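Long-range contacts in triphenylmethane reductase (Citrobacter sp., PDB 2JL1), which binds NADP and probably reduces triphenylmethane dyes, with NADPH as the likely hydride donor: residues Ile102-Ala108 against Thr136-Leu142; Leu71-Gly75 against His87-Val91; Val148-Arg153 against Thr280-Lys286. One frame throughout, in Å; residues are numbered along the deposited sequence.

Contacts 2 and 1 follow one another along the chain in the parallel sheet of the NADP-binding Rossmann fold, where strands 69-72, 101-107 and 135-140 are neighbours. Their centres lie about 12 Å apart and they touch, A103 O of contact 1 standing 2.7 Å from F72 N of contact 2, a probable hydrogen bond. Helix 80-96 of contact 2 leads directly into strand 101-107 of contact 1, and both contacts reach the cofactor. Contact 3 comes last, its centre about 25 Å from that of contact 1 and about 31 Å from that of contact 2, across the chain's centre from the latter; it fixes C-terminal helix 277-285 to the loop 148-153, apart from the large sheet.

Contact 1 of 3, residues Ile102-Ala108 against Thr136-Leu142; sequences IAYTGYA and TFLRNAL. With NAP (NADP nicotinamide-adenine-dinucleotide phosphate), chain B; GOL (glycerol), chain F.
R139 lies along the end of the neighbouring strand, its whole aliphatic stem beside Y107 and A108. R139 CB packs 3.6 Å from A108 CA. With chi1 at -69°, R139 CG turns away from its own carbonyl carbon and comes 3.8 Å from Y107 O, and the extended chain carries R139 CD past the same oxygen at 3.7 Å. At the tip the guanidinium leaves the strand pair for two acids, NE in a salt bridge with E125 and NH1 in one with E111, which would hold its plane in place. The backbones beneath it run parallel. Their first bond, T136 N to I102 O, measures 2.9 Å. Y104 N then meets T136 O almost head-on, at a C=O...N angle of 169°. By the far end the pairing has skewed: A108 N reaches N140 O at 3.0 Å from 56° out of the carbonyl plane. Just beyond, L142 CD2 touches the Y107 ring at CE1, 3.8 Å away, and A141 O accepts the carboxamide N7N of NADP at 3.1 Å, placing the strand's exit at the nicotinamide. The pair lies deep in the sheet, between strands 69-72 and 194-198, with helix 117-130 packed on I102 and Y104 and helix 175-186 on T136, L138 and N140.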
loop_
_atom_site.group_PDB
_atom_site.type_symbol
_atom_site.label_atom_id
_atom_site.label_comp_id
_atom_site.label_asym_id
_atom_site.label_seq_id
_atom_site.Cartn_x
_atom_site.Cartn_y
_atom_site.Cartn_z
ATOM N N ILE A 102 3.195 -13.811 9.538
ATOM C CA ILE A 102 3.910 -12.549 9.553
ATOM C C ILE A 102 3.253 -11.512 10.487
ATOM O O ILE A 102 2.071 -11.200 10.338
ATOM C CB ILE A 102 4.092 -11.993 8.122
ATOM C CG1 ILE A 102 4.911 -10.707 8.126
ATOM C CG2 ILE A 102 2.742 -11.753 7.447
ATOM C CD1 ILE A 102 5.795 -10.579 6.885
ATOM N N ALA A 103 4.029 -10.988 11.436
ATOM C CA ALA A 103 3.624 -9.820 12.246
ATOM C C ALA A 103 4.397 -8.605 11.749
ATOM O O ALA A 103 5.604 -8.716 11.506
ATOM C CB ALA A 103 3.925 -10.043 13.732
ATOM N N TYR A 104 3.719 -7.458 11.651
ATOM C CA TYR A 104 4.301 -6.232 11.127
ATOM C C TYR A 104 4.033 -5.039 12.085
ATOM O O TYR A 104 2.897 -4.813 12.501
ATOM C CB TYR A 104 3.744 -5.929 9.719
ATOM C CG TYR A 104 4.181 -4.562 9.202
ATOM C CD1 TYR A 104 5.536 -4.281 8.961
ATOM C CD2 TYR A 104 3.256 -3.541 9.029
ATOM C CE1 TYR A 104 5.949 -3.019 8.527
ATOM C CE2 TYR A 104 3.663 -2.265 8.597
ATOM C CZ TYR A 104 4.999 -2.021 8.361
ATOM O OH TYR A 104 5.387 -0.781 7.956
ATOM N N THR A 105 5.087 -4.300 12.434
ATOM C CA THR A 105 4.972 -3.115 13.280
ATOM C C THR A 105 4.541 -1.919 12.433
ATOM O O THR A 105 5.381 -1.250 11.778
ATOM C CB THR A 105 6.305 -2.766 14.000
ATOM O OG1 THR A 105 7.323 -2.544 13.030
ATOM C CG2 THR A 105 6.719 -3.905 14.950
ATOM N N GLY A 106 3.242 -1.650 12.474
ATOM C CA GLY A 106 2.616 -0.564 11.707
ATOM C C GLY A 106 2.429 0.640 12.605
ATOM O O GLY A 106 3.232 0.886 13.499
ATOM N N TYR A 107 1.386 1.408 12.345
ATOM C CA TYR A 107 1.182 2.675 13.042
ATOM C C TYR A 107 -0.311 2.755 13.345
ATOM O O TYR A 107 -1.137 2.529 12.457
ATOM C CB TYR A 107 1.687 3.824 12.169
ATOM C CG TYR A 107 1.533 5.207 12.754
ATOM C CD1 TYR A 107 2.120 5.535 13.987
ATOM C CD2 TYR A 107 0.824 6.195 12.068
ATOM C CE1 TYR A 107 1.987 6.822 14.547
ATOM C CE2 TYR A 107 0.684 7.498 12.615
ATOM C CZ TYR A 107 1.278 7.797 13.857
ATOM O OH TYR A 107 1.151 9.061 14.421
ATOM N N ALA A 108 -0.644 2.996 14.617
ATOM C CA ALA A 108 -2.019 2.975 15.092
ATOM C C ALA A 108 -2.819 4.049 14.400
ATOM O O ALA A 108 -2.324 5.164 14.150
ATOM C CB ALA A 108 -2.069 3.175 16.604
ATOM N N THR A 136 -0.464 -10.506 11.548
ATOM C CA THR A 136 -0.887 -9.713 12.689
ATOM C C THR A 136 -0.310 -8.322 12.489
ATOM O O THR A 136 0.899 -8.161 12.386
ATOM C CB THR A 136 -0.371 -10.238 14.039
ATOM O OG1 THR A 136 -0.734 -11.624 14.212
ATOM C CG2 THR A 136 -1.006 -9.416 15.181
ATOM N N PHE A 137 -1.176 -7.321 12.449
ATOM C CA PHE A 137 -0.714 -5.951 12.301
ATOM C C PHE A 137 -0.683 -5.333 13.692
ATOM O O PHE A 137 -1.716 -5.139 14.342
ATOM C CB PHE A 137 -1.612 -5.183 11.329
ATOM C CG PHE A 137 -1.560 -5.707 9.924
ATOM C CD1 PHE A 137 -2.677 -5.628 9.099
ATOM C CD2 PHE A 137 -0.399 -6.293 9.423
ATOM C CE1 PHE A 137 -2.630 -6.085 7.788
ATOM C CE2 PHE A 137 -0.371 -6.791 8.108
ATOM C CZ PHE A 137 -1.493 -6.683 7.305
ATOM N N LEU A 138 0.531 -5.137 14.171
ATOM C CA LEU A 138 0.814 -4.591 15.469
ATOM C C LEU A 138 0.957 -3.099 15.232
ATOM O O LEU A 138 2.046 -2.596 14.906
ATOM C CB LEU A 138 2.140 -5.190 15.997
ATOM C CG LEU A 138 2.167 -6.711 16.228
ATOM C CD1 LEU A 138 3.620 -7.254 16.375
ATOM C CD2 LEU A 138 1.313 -7.105 17.430
ATOM N N ARG A 139 -0.154 -2.380 15.320
ATOM C CA ARG A 139 -0.141 -0.969 14.933
ATOM C C ARG A 139 0.298 -0.125 16.121
ATOM O O ARG A 139 -0.503 0.194 16.992
ATOM C CB ARG A 139 -1.525 -0.539 14.443
ATOM C CG ARG A 139 -1.937 -1.144 13.112
ATOM C CD ARG A 139 -3.223 -0.500 12.664
ATOM N NE ARG A 139 -3.422 -0.612 11.220
ATOM C CZ ARG A 139 -4.335 0.105 10.556
ATOM N NH1 ARG A 139 -5.126 0.952 11.219
ATOM N NH2 ARG A 139 -4.464 -0.011 9.239
ATOM N N ASN A 140 1.586 0.205 16.169
ATOM C CA ASN A 140 2.165 0.821 17.361
ATOM C C ASN A 140 1.838 2.306 17.452
ATOM O O ASN A 140 1.778 2.985 16.442
ATOM C CB ASN A 140 3.683 0.617 17.398
ATOM C CG ASN A 140 4.076 -0.822 17.691
ATOM O OD1 ASN A 140 3.253 -1.638 18.131
ATOM N ND2 ASN A 140 5.325 -1.152 17.409
ATOM N N ALA A 141 1.656 2.791 18.686
ATOM C CA ALA A 141 1.655 4.214 18.981
ATOM C C ALA A 141 3.054 4.818 18.797
ATOM O O ALA A 141 4.062 4.101 18.725
ATOM C CB ALA A 141 1.219 4.431 20.442
ATOM N N LEU A 142 3.113 6.149 18.738
ATOM C CA LEU A 142 4.371 6.839 18.961
ATOM C C LEU A 142 5.010 6.351 20.267
ATOM O O LEU A 142 4.295 6.012 21.209
ATOM C CB LEU A 142 4.135 8.343 19.032
ATOM C CG LEU A 142 3.495 8.998 17.800
ATOM C CD1 LEU A 142 3.183 10.480 18.143
ATOM C CD2 LEU A 142 4.458 8.886 16.579
HETATM P PA NAP B . 15.955 1.852 15.557
HETATM O O1A NAP B . 16.388 3.099 14.869
HETATM O O2A NAP B . 16.588 1.604 16.869
HETATM O O5B NAP B . 16.160 0.575 14.625
HETATM C C5B NAP B . 15.939 0.564 13.232
HETATM C C4B NAP B . 16.438 -0.801 12.780
HETATM O O4B NAP B . 16.286 -0.957 11.375
HETATM C C3B NAP B . 17.926 -0.914 13.109
HETATM O O3B NAP B . 18.180 -2.156 13.714
HETATM C C2B NAP B . 18.598 -0.874 11.766
HETATM O O2B NAP B . 19.698 -1.728 11.734
HETATM C C1B NAP B . 17.515 -1.442 10.872
HETATM N N9A NAP B . 17.791 -1.087 9.474
HETATM C C8A NAP B . 18.034 0.151 8.946
HETATM N N7A NAP B . 18.245 0.001 7.617
HETATM C C5A NAP B . 18.163 -1.315 7.308
HETATM C C6A NAP B . 18.305 -2.018 6.112
HETATM N N6A NAP B . 18.582 -1.388 4.973
HETATM N N1A NAP B . 18.154 -3.385 6.120
HETATM C C2A NAP B . 17.881 -4.052 7.294
HETATM N N3A NAP B . 17.734 -3.356 8.472
HETATM C C4A NAP B . 17.881 -2.007 8.473
HETATM O O3 NAP B . 14.340 1.945 15.721
HETATM P PN NAP B . 13.385 1.501 16.939
HETATM O O1N NAP B . 13.770 0.128 17.304
HETATM O O2N NAP B . 13.389 2.573 17.972
HETATM O O5D NAP B . 11.921 1.409 16.196
HETATM C C5D NAP B . 11.682 0.402 15.223
HETATM C C4D NAP B . 10.953 0.899 13.969
HETATM O O4D NAP B . 9.770 1.578 14.354
HETATM C C3D NAP B . 11.773 1.908 13.163
HETATM O O3D NAP B . 12.557 1.345 12.142
HETATM C C2D NAP B . 10.743 2.869 12.599
HETATM O O2D NAP B . 10.231 2.495 11.337
HETATM C C1D NAP B . 9.605 2.763 13.591
HETATM N N1N NAP B . 9.596 3.986 14.411
HETATM C C2N NAP B . 8.499 4.201 15.183
HETATM C C3N NAP B . 8.402 5.337 15.933
HETATM C C7N NAP B . 7.211 5.588 16.755
HETATM O O7N NAP B . 7.258 6.732 17.603
HETATM N N7N NAP B . 6.174 4.754 16.611
HETATM C C4N NAP B . 9.485 6.240 15.988
HETATM C C5N NAP B . 10.627 5.963 15.278
HETATM C C6N NAP B . 10.654 4.846 14.436
HETATM P P2B NAP B . 21.197 -1.200 12.017
HETATM O O1X NAP B . 21.509 -1.495 13.471
HETATM O O2X NAP B . 21.342 0.292 11.767
HETATM O O3X NAP B . 22.081 -1.991 11.075
HETATM C C1 GOL F . -0.193 8.034 17.375
HETATM O O1 GOL F . 0.419 7.379 18.480
HETATM C C2 GOL F . -1.240 7.138 16.679
HETATM O O2 GOL F . -2.514 7.347 17.207
HETATM C C3 GOL F . -1.319 7.492 15.191
HETATM O O3 GOL F . -2.626 7.725 14.700
#

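Contact 2 of 3, residues Leu71-Gly75 against His87-Val91; sequences LFISG and HANVV. With NAP (NADP nicotinamide-adenine-dinucleotide phosphate), chain B.
G75 N donates to H87 NE2 over 3.1 Å, an almost straight bond with 171° at the hydrogen and the donor close to the imidazole plane. The other ring nitrogen, ND1, is hydrogen-bonded to T124 of helix 117-130, so the imidazole is held at two points and its rotation is fixed. At the same edge S74 CB rests 3.5 Å from H87 CE1, filling the rim next to the bond. One face of this imidazole takes the edge of F72 in a T-shaped stack: F72 CZ stands 3.5 Å from H87 CG, off toward the rim of the five-membered ring, and the planes meet at 73°. F72 reaches that far because its CG lies opposite the backbone nitrogen (chi1 172°), which sends the phenyl from the strand toward the helix. The phenyl is met from the opposite direction by V90, whose CG1 sits over the middle of one face, 3.5 Å from the F72 ring centroid, a well-centred CH-pi contact. V91 CG2 adds a lighter touch at 4.0 Å from F72 CE2. All of these groups are buried. Y54, an NADP-binding residue, packs on V90 from outside, while A88 and N89 pack against I84 and V85 of the second subunit. On its other side the 71-75 backbone meets the cofactor's nicotinamide ribose, whose O3D donates to S74 O at 2.5 Å. H87, bonded to G75 behind the ribose, is consistent with a second-shell residue that steadies the S74-G75 turn. A chain leaving a strand's C-terminal end to hold NADP ribose, backed by the following helix, is characteristic of the Rossmann fold and its beta-alpha-beta units.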
loop_
_atom_site.group_PDB
_atom_site.type_symbol
_atom_site.label_atom_id
_atom_site.label_comp_id
_atom_site.label_asym_id
_atom_site.label_seq_id
_atom_site.Cartn_x
_atom_site.Cartn_y
_atom_site.Cartn_z
ATOM N N LEU A 71 8.671 -11.595 12.598
ATOM C CA LEU A 71 8.321 -10.232 13.041
ATOM C C LEU A 71 9.085 -9.248 12.160
ATOM O O LEU A 71 10.309 -9.107 12.265
ATOM C CB LEU A 71 8.591 -10.008 14.527
ATOM C CG LEU A 71 8.283 -8.560 14.994
ATOM C CD1 LEU A 71 6.762 -8.234 14.903
ATOM C CD2 LEU A 71 8.806 -8.302 16.384
ATOM N N PHE A 72 8.332 -8.589 11.281
ATOM C CA PHE A 72 8.843 -7.631 10.339
ATOM C C PHE A 72 8.739 -6.273 11.065
ATOM O O PHE A 72 7.652 -5.743 11.246
ATOM C CB PHE A 72 7.963 -7.712 9.082
ATOM C CG PHE A 72 8.224 -6.641 8.047
ATOM C CD1 PHE A 72 9.315 -5.774 8.156
ATOM C CD2 PHE A 72 7.376 -6.518 6.951
ATOM C CE1 PHE A 72 9.539 -4.774 7.209
ATOM C CE2 PHE A 72 7.613 -5.536 5.985
ATOM C CZ PHE A 72 8.699 -4.649 6.146
ATOM N N ILE A 73 9.869 -5.756 11.545
ATOM C CA ILE A 73 9.897 -4.446 12.198
ATOM C C ILE A 73 10.217 -3.447 11.106
ATOM O O ILE A 73 11.158 -3.657 10.353
ATOM C CB ILE A 73 10.943 -4.395 13.348
ATOM C CG1 ILE A 73 10.530 -5.349 14.490
ATOM C CG2 ILE A 73 11.190 -2.915 13.816
ATOM C CD1 ILE A 73 11.512 -5.380 15.664
ATOM N N SER A 74 9.446 -2.353 11.013
ATOM C CA SER A 74 9.596 -1.412 9.904
ATOM C C SER A 74 10.981 -0.769 9.875
ATOM O O SER A 74 11.631 -0.650 10.906
ATOM C CB SER A 74 8.490 -0.333 9.929
ATOM O OG SER A 74 8.340 0.234 11.228
ATOM N N GLY A 75 11.434 -0.366 8.691
ATOM C CA GLY A 75 12.742 0.274 8.572
ATOM C C GLY A 75 12.754 1.692 9.127
ATOM O O GLY A 75 11.696 2.253 9.383
ATOM N N HIS A 87 10.304 -2.254 2.074
ATOM C CA HIS A 87 9.228 -3.054 2.646
ATOM C C HIS A 87 8.653 -4.016 1.617
ATOM O O HIS A 87 8.356 -5.146 1.942
ATOM C CB HIS A 87 8.131 -2.149 3.223
ATOM C CG HIS A 87 8.495 -1.498 4.530
ATOM N ND1 HIS A 87 7.551 -0.982 5.386
ATOM C CD2 HIS A 87 9.697 -1.292 5.129
ATOM C CE1 HIS A 87 8.151 -0.489 6.459
ATOM N NE2 HIS A 87 9.451 -0.674 6.331
ATOM N N ALA A 88 8.492 -3.579 0.371
ATOM C CA ALA A 88 7.977 -4.481 -0.664
ATOM C C ALA A 88 8.919 -5.668 -0.900
ATOM O O ALA A 88 8.453 -6.790 -1.084
ATOM C CB ALA A 88 7.695 -3.751 -1.968
ATOM N N ASN A 89 10.232 -5.411 -0.889
ATOM C CA ASN A 89 11.243 -6.475 -0.972
ATOM C C ASN A 89 11.124 -7.459 0.184
ATOM O O ASN A 89 11.256 -8.670 -0.021
ATOM C CB ASN A 89 12.673 -5.916 -0.945
ATOM C CG ASN A 89 13.051 -5.150 -2.190
ATOM O OD1 ASN A 89 12.484 -5.329 -3.277
ATOM N ND2 ASN A 89 14.068 -4.282 -2.036
ATOM N N VAL A 90 10.901 -6.945 1.401
ATOM C CA VAL A 90 10.753 -7.816 2.579
ATOM C C VAL A 90 9.569 -8.774 2.416
ATOM O O VAL A 90 9.704 -9.991 2.595
ATOM C CB VAL A 90 10.610 -7.000 3.892
ATOM C CG1 VAL A 90 10.242 -7.906 5.055
ATOM C CG2 VAL A 90 11.923 -6.274 4.199
ATOM N N VAL A 91 8.416 -8.218 2.076
ATOM C CA VAL A 91 7.174 -8.980 1.919
ATOM C C VAL A 91 7.341 -10.040 0.830
ATOM O O VAL A 91 6.920 -11.191 1.024
ATOM C CB VAL A 91 5.985 -8.034 1.606
ATOM C CG1 VAL A 91 4.704 -8.813 1.350
ATOM C CG2 VAL A 91 5.784 -7.058 2.747
HETATM P PA NAP B . 15.955 1.852 15.557
HETATM O O1A NAP B . 16.388 3.099 14.869
HETATM O O2A NAP B . 16.588 1.604 16.869
HETATM O O5B NAP B . 16.160 0.575 14.625
HETATM C C5B NAP B . 15.939 0.564 13.232
HETATM C C4B NAP B . 16.438 -0.801 12.780
HETATM O O4B NAP B . 16.286 -0.957 11.375
HETATM C C3B NAP B . 17.926 -0.914 13.109
HETATM O O3B NAP B . 18.180 -2.156 13.714
HETATM C C2B NAP B . 18.598 -0.874 11.766
HETATM O O2B NAP B . 19.698 -1.728 11.734
HETATM C C1B NAP B . 17.515 -1.442 10.872
HETATM N N9A NAP B . 17.791 -1.087 9.474
HETATM C C8A NAP B . 18.034 0.151 8.946
HETATM N N7A NAP B . 18.245 0.001 7.617
HETATM C C5A NAP B . 18.163 -1.315 7.308
HETATM C C6A NAP B . 18.305 -2.018 6.112
HETATM N N6A NAP B . 18.582 -1.388 4.973
HETATM N N1A NAP B . 18.154 -3.385 6.120
HETATM C C2A NAP B . 17.881 -4.052 7.294
HETATM N N3A NAP B . 17.734 -3.356 8.472
HETATM C C4A NAP B . 17.881 -2.007 8.473
HETATM O O3 NAP B . 14.340 1.945 15.721
HETATM P PN NAP B . 13.385 1.501 16.939
HETATM O O1N NAP B . 13.770 0.128 17.304
HETATM O O2N NAP B . 13.389 2.573 17.972
HETATM O O5D NAP B . 11.921 1.409 16.196
HETATM C C5D NAP B . 11.682 0.402 15.223
HETATM C C4D NAP B . 10.953 0.899 13.969
HETATM O O4D NAP B . 9.770 1.578 14.354
HETATM C C3D NAP B . 11.773 1.908 13.163
HETATM O O3D NAP B . 12.557 1.345 12.142
HETATM C C2D NAP B . 10.743 2.869 12.599
HETATM O O2D NAP B . 10.231 2.495 11.337
HETATM C C1D NAP B . 9.605 2.763 13.591
HETATM N N1N NAP B . 9.596 3.986 14.411
HETATM C C2N NAP B . 8.499 4.201 15.183
HETATM C C3N NAP B . 8.402 5.337 15.933
HETATM C C7N NAP B . 7.211 5.588 16.755
HETATM O O7N NAP B . 7.258 6.732 17.603
HETATM N N7N NAP B . 6.174 4.754 16.611
HETATM C C4N NAP B . 9.485 6.240 15.988
HETATM C C5N NAP B . 10.627 5.963 15.278
HETATM C C6N NAP B . 10.654 4.846 14.436
HETATM P P2B NAP B . 21.197 -1.200 12.017
HETATM O O1X NAP B . 21.509 -1.495 13.471
HETATM O O2X NAP B . 21.342 0.292 11.767
HETATM O O3X NAP B . 22.081 -1.991 11.075
#

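Contact 3 of 3, residues Val148-Arg153 against Thr280-Lys286; sequences VNEGLR and TVKQALK
V148 has CG1 opposite its backbone nitrogen (chi1 -179°), which drives that methyl into helix 277-285, while R153, extended from CG to NE, swings its guanidinium over the helix's last turn through a chi4 of 97°. V148 CG1 lands 3.7 Å from V281 CG2, the two side chains crossing at about a right angle, and T280 CG2 flanks it at 4.0 Å. One turn further on, A284 CB presses on the main chain itself, 3.6 Å from N149 C, where the small methyl lets the loop come close. L285 and R153 slide past each other in opposite directions, CD2 of L285 meeting R153 CG at 3.8 Å and L152 CB at 4.1 Å. The helix closes here in a Schellman motif, K286 taking positive phi with two bonds back into the final turn. Beside it R153 NH1 gives A284 O a weak hydrogen bond of 3.1 Å, only 128° at the hydrogen. One face of the guanidinium lies over L285 CA, and K286 CG comes to its edge. The positive charge at this C-terminal helix end would probably be favoured by the helix dipole. On the apolar side, helix 206-217 packs on the same residues, L209 touching both V148 and V281, and L213 touching L285.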
loop_
_atom_site.group_PDB
_atom_site.type_symbol
_atom_site.label_atom_id
_atom_site.label_comp_id
_atom_site.label_asym_id
_atom_site.label_seq_id
_atom_site.Cartn_x
_atom_site.Cartn_y
_atom_site.Cartn_z
ATOM N N VAL A 148 10.178 11.200 26.522
ATOM C CA VAL A 148 10.551 11.025 27.912
ATOM C C VAL A 148 11.807 10.164 27.949
ATOM O O VAL A 148 11.755 8.953 27.802
ATOM C CB VAL A 148 9.416 10.368 28.728
ATOM C CG1 VAL A 148 9.821 10.220 30.193
ATOM C CG2 VAL A 148 8.111 11.182 28.616
ATOM N N ASN A 149 12.940 10.823 28.147
ATOM C CA ASN A 149 14.245 10.182 28.064
ATOM C C ASN A 149 15.189 11.048 28.875
ATOM O O ASN A 149 14.741 12.048 29.466
ATOM C CB ASN A 149 14.709 10.042 26.595
ATOM C CG ASN A 149 14.602 11.347 25.813
ATOM O OD1 ASN A 149 15.214 12.355 26.172
ATOM N ND2 ASN A 149 13.809 11.336 24.751
ATOM N N GLU A 150 16.476 10.672 28.898
ATOM C CA GLU A 150 17.499 11.363 29.709
ATOM C C GLU A 150 17.627 12.841 29.346
ATOM O O GLU A 150 18.054 13.654 30.165
ATOM C CB GLU A 150 18.854 10.649 29.585
ATOM C CG GLU A 150 19.449 10.681 28.155
ATOM C CD GLU A 150 20.672 9.781 27.973
ATOM O OE1 GLU A 150 21.359 9.489 28.982
ATOM O OE2 GLU A 150 20.951 9.372 26.812
ATOM N N GLY A 151 17.269 13.159 28.105
ATOM C CA GLY A 151 17.205 14.521 27.589
ATOM C C GLY A 151 16.330 15.478 28.380
ATOM O O GLY A 151 16.525 16.701 28.295
ATOM N N LEU A 152 15.368 14.945 29.138
ATOM C CA LEU A 152 14.530 15.758 30.030
ATOM C C LEU A 152 15.333 16.492 31.111
ATOM O O LEU A 152 14.849 17.466 31.669
ATOM C CB LEU A 152 13.412 14.931 30.678
ATOM C CG LEU A 152 12.177 14.603 29.800
ATOM C CD1 LEU A 152 11.128 14.045 30.678
ATOM C CD2 LEU A 152 11.639 15.853 29.080
ATOM N N ARG A 153 16.551 16.031 31.392
ATOM C CA ARG A 153 17.473 16.730 32.310
ATOM C C ARG A 153 17.689 18.162 31.869
ATOM O O ARG A 153 17.824 19.057 32.700
ATOM C CB ARG A 153 18.824 16.010 32.401
ATOM C CG ARG A 153 18.752 14.733 33.202
ATOM C CD ARG A 153 19.997 13.873 33.027
ATOM N NE ARG A 153 20.057 12.847 34.071
ATOM C CZ ARG A 153 19.645 11.581 33.938
ATOM N NH1 ARG A 153 19.138 11.125 32.792
ATOM N NH2 ARG A 153 19.760 10.757 34.972
ATOM N N THR A 280 7.918 6.038 34.035
ATOM C CA THR A 280 8.799 6.220 32.883
ATOM C C THR A 280 9.667 7.459 33.075
ATOM O O THR A 280 10.851 7.441 32.743
ATOM C CB THR A 280 7.982 6.249 31.544
ATOM O OG1 THR A 280 7.223 5.030 31.442
ATOM C CG2 THR A 280 8.905 6.353 30.343
ATOM N N VAL A 281 9.090 8.534 33.614
ATOM C CA VAL A 281 9.873 9.749 33.898
ATOM C C VAL A 281 10.981 9.430 34.928
ATOM O O VAL A 281 12.141 9.830 34.755
ATOM C CB VAL A 281 8.980 10.950 34.357
ATOM C CG1 VAL A 281 9.825 12.107 34.881
ATOM C CG2 VAL A 281 8.068 11.435 33.205
ATOM N N LYS A 282 10.631 8.684 35.975
ATOM C CA LYS A 282 11.617 8.331 36.997
ATOM C C LYS A 282 12.770 7.539 36.409
ATOM O O LYS A 282 13.924 7.826 36.715
ATOM C CB LYS A 282 11.005 7.568 38.160
ATOM C CG LYS A 282 10.123 8.394 39.058
ATOM C CD LYS A 282 9.772 7.570 40.287
ATOM C CE LYS A 282 8.508 8.047 40.957
ATOM N NZ LYS A 282 8.315 7.291 42.237
ATOM N N GLN A 283 12.450 6.542 35.579
ATOM C CA GLN A 283 13.458 5.715 34.916
ATOM C C GLN A 283 14.355 6.556 34.016
ATOM O O GLN A 283 15.580 6.416 34.049
ATOM C CB GLN A 283 12.798 4.609 34.081
ATOM C CG GLN A 283 12.207 3.462 34.888
ATOM C CD GLN A 283 11.242 2.605 34.082
ATOM O OE1 GLN A 283 11.104 2.770 32.863
ATOM N NE2 GLN A 283 10.564 1.685 34.757
ATOM N N ALA A 284 13.748 7.432 33.220
ATOM C CA ALA A 284 14.484 8.276 32.270
ATOM C C ALA A 284 15.542 9.134 32.966
ATOM O O ALA A 284 16.626 9.361 32.432
ATOM C CB ALA A 284 13.520 9.170 31.492
ATOM N N LEU A 285 15.197 9.610 34.157
ATOM C CA LEU A 285 16.064 10.475 34.934
ATOM C C LEU A 285 16.858 9.731 35.995
ATOM O O LEU A 285 17.685 10.336 36.665
ATOM C CB LEU A 285 15.232 11.524 35.647
ATOM C CG LEU A 285 14.429 12.535 34.861
ATOM C CD1 LEU A 285 13.709 13.358 35.897
ATOM C CD2 LEU A 285 15.325 13.392 33.974
ATOM N N LYS A 286 16.599 8.433 36.142
ATOM C CA LYS A 286 16.984 7.650 37.332
ATOM C C LYS A 286 16.755 8.423 38.654
ATOM O O LYS A 286 17.678 8.619 39.454
ATOM C CB LYS A 286 18.391 7.044 37.205
ATOM C CG LYS A 286 19.446 7.933 36.545
ATOM C CD LYS A 286 20.589 7.126 35.932
ATOM C CE LYS A 286 20.184 6.470 34.607
ATOM N NZ LYS A 286 21.289 5.632 34.060
#